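Local coordinates for protein 2-C-methyl-D-erythritol 4-phosphate cytidylyltransferase (Neisseria gonorrhoeae, PDB 1VGW) that probably transfers the cytidylyl group of CTP to 2-C-methyl-D-erythritol 4-phosphate, releasing diphosphate, in the second step of the DXP route to isoprenoids, at residues E38-I43 against L108-A113. Numbering follows the deposited sequence.
Sequences EHVLGI and LVHDAA
Val40 meets His110 and the backbone of Ala112 in a small, buried van der Waals contact between helix 36-45 and the loop that leaves the C-terminal end of strand 106-109. No hydrogen bond crosses it, and the two segments bury just 123 Å² together. The closest CA pair, Val40 and Ala112, is 6.7 Å apart, a spacing that lets one valine span the gap. Its two methyls divide the work. CG1, anti to the backbone N (chi1 166°), lies 3.9 Å from His110 CD2, near the plane of the imidazole and at its edge. CG2, anti to the carbonyl carbon, comes to 3.5 Å from Ala112 O and, more loosely, to 4.4 Å from Asp111 O. Ala112 CB points away from the helix, and its carbonyl oxygen makes the approach. In the mixed sheet, 106-109 runs parallel to strand 7-12, whose Ile11 touches both Val40 and Ala112; such a parallel core with helices packed on it fits the Rossmann-like GT-A fold of this family. The imidazole ring is fixed by partners beyond the two segments: His110 NE2 hydrogen-bonds to Arg114 O, and Phe44, further along the same helix, meets the ring edge-to-face. The carboxylate of Asp111 leads away from the helix to salt bridges, OD1 with Arg114 NE and OD2 with Arg84 NH1. Its side chain also comes within about 4 Å of that of Lys214, predicted to position the substrate MEP, which places the loop beside the probable active site.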
loop_
_atom_site.group_PDB
_atom_site.type_symbol
_atom_site.label_atom_id
_atom_site.label_comp_id
_atom_site.label_asym_id
_atom_site.label_seq_id
_atom_site.Cartn_x
_atom_site.Cartn_y
_atom_site.Cartn_z
ATOM N N GLU B 38 0.527 -12.474 -20.014
ATOM C CA GLU B 38 0.395 -13.929 -20.030
ATOM C C GLU B 38 0.296 -14.480 -18.619
ATOM O O GLU B 38 -0.319 -15.508 -18.401
ATOM C CB GLU B 38 1.544 -14.589 -20.765
ATOM C CG GLU B 38 1.456 -14.540 -22.275
ATOM C CD GLU B 38 2.721 -15.151 -22.894
ATOM O OE1 GLU B 38 2.810 -16.381 -23.009
ATOM O OE2 GLU B 38 3.624 -14.346 -23.229
ATOM N N HIS B 39 0.954 -13.818 -17.670
ATOM C CA HIS B 39 0.858 -14.218 -16.279
ATOM C C HIS B 39 -0.580 -13.970 -15.769
ATOM O O HIS B 39 -1.070 -14.770 -14.982
ATOM C CB HIS B 39 1.797 -13.426 -15.389
ATOM C CG HIS B 39 3.188 -13.966 -15.340
ATOM N ND1 HIS B 39 3.489 -15.145 -14.686
ATOM C CD2 HIS B 39 4.347 -13.486 -15.853
ATOM C CE1 HIS B 39 4.792 -15.364 -14.799
ATOM N NE2 HIS B 39 5.326 -14.379 -15.496
ATOM N N VAL B 40 -1.155 -12.828 -16.159
ATOM C CA VAL B 40 -2.508 -12.500 -15.730
ATOM C C VAL B 40 -3.557 -13.452 -16.344
ATOM O O VAL B 40 -4.482 -13.872 -15.647
ATOM C CB VAL B 40 -2.917 -11.049 -15.987
ATOM C CG1 VAL B 40 -4.455 -10.900 -15.827
ATOM C CG2 VAL B 40 -2.308 -10.120 -14.938
ATOM N N LEU B 41 -3.402 -13.809 -17.606
ATOM C CA LEU B 41 -4.356 -14.701 -18.259
ATOM C C LEU B 41 -4.367 -16.076 -17.603
ATOM O O LEU B 41 -5.432 -16.693 -17.452
ATOM C CB LEU B 41 -4.061 -14.828 -19.746
ATOM C CG LEU B 41 -4.271 -13.554 -20.556
ATOM C CD1 LEU B 41 -3.875 -13.782 -22.001
ATOM C CD2 LEU B 41 -5.740 -13.085 -20.472
ATOM N N GLY B 42 -3.182 -16.461 -17.135
ATOM C CA GLY B 42 -2.930 -17.700 -16.465
ATOM C C GLY B 42 -3.751 -17.862 -15.209
ATOM O O GLY B 42 -4.195 -18.978 -14.881
ATOM N N ILE B 43 -3.962 -16.786 -14.474
ATOM C CA ILE B 43 -4.745 -16.861 -13.234
ATOM C C ILE B 43 -6.214 -17.146 -13.501
ATOM O O ILE B 43 -6.842 -17.891 -12.758
ATOM C CB ILE B 43 -4.578 -15.548 -12.446
ATOM C CG1 ILE B 43 -3.074 -15.406 -12.039
ATOM C CG2 ILE B 43 -5.448 -15.506 -11.213
ATOM C CD1 ILE B 43 -2.790 -13.936 -11.608
ATOM N N LEU B 108 -16.023 -9.421 -14.651
ATOM C CA LEU B 108 -14.961 -9.061 -13.681
ATOM C C LEU B 108 -13.868 -8.215 -14.371
ATOM O O LEU B 108 -13.134 -8.782 -15.204
ATOM C CB LEU B 108 -14.329 -10.304 -13.086
ATOM C CG LEU B 108 -15.097 -11.101 -12.050
ATOM C CD1 LEU B 108 -16.235 -11.943 -12.716
ATOM C CD2 LEU B 108 -14.190 -12.070 -11.320
ATOM N N VAL B 109 -13.825 -6.914 -14.180
ATOM C CA VAL B 109 -12.884 -5.995 -14.829
ATOM C C VAL B 109 -11.543 -5.944 -14.087
ATOM O O VAL B 109 -11.450 -5.528 -12.950
ATOM C CB VAL B 109 -13.451 -4.595 -15.042
ATOM C CG1 VAL B 109 -12.652 -3.734 -16.046
ATOM C CG2 VAL B 109 -14.898 -4.618 -15.602
ATOM N N HIS B 110 -10.477 -6.475 -14.709
ATOM C CA HIS B 110 -9.176 -6.562 -14.034
ATOM C C HIS B 110 -8.037 -5.835 -14.754
ATOM O O HIS B 110 -7.962 -5.939 -15.967
ATOM C CB HIS B 110 -8.749 -8.028 -13.914
ATOM C CG HIS B 110 -7.603 -8.268 -12.990
ATOM N ND1 HIS B 110 -7.671 -8.039 -11.638
ATOM C CD2 HIS B 110 -6.349 -8.731 -13.225
ATOM C CE1 HIS B 110 -6.493 -8.347 -11.066
ATOM N NE2 HIS B 110 -5.694 -8.776 -12.024
ATOM N N ASP B 111 -7.190 -5.152 -13.992
ATOM C CA ASP B 111 -6.009 -4.445 -14.596
ATOM C C ASP B 111 -5.001 -5.434 -15.217
ATOM O O ASP B 111 -4.654 -6.427 -14.579
ATOM C CB ASP B 111 -5.275 -3.738 -13.467
ATOM C CG ASP B 111 -5.924 -2.490 -12.933
ATOM O OD1 ASP B 111 -5.840 -2.290 -11.698
ATOM O OD2 ASP B 111 -6.514 -1.716 -13.690
ATOM N N ALA B 112 -4.531 -5.215 -16.415
ATOM C CA ALA B 112 -3.509 -6.006 -17.086
ATOM C C ALA B 112 -2.186 -6.100 -16.326
ATOM O O ALA B 112 -1.411 -7.055 -16.479
ATOM C CB ALA B 112 -3.167 -5.339 -18.446
ATOM N N ALA B 113 -1.861 -5.149 -15.457
ATOM C CA ALA B 113 -0.649 -5.189 -14.693
ATOM C C ALA B 113 -0.778 -5.745 -13.297
ATOM O O ALA B 113 0.229 -5.617 -12.565
ATOM C CB ALA B 113 -0.010 -3.795 -14.622
#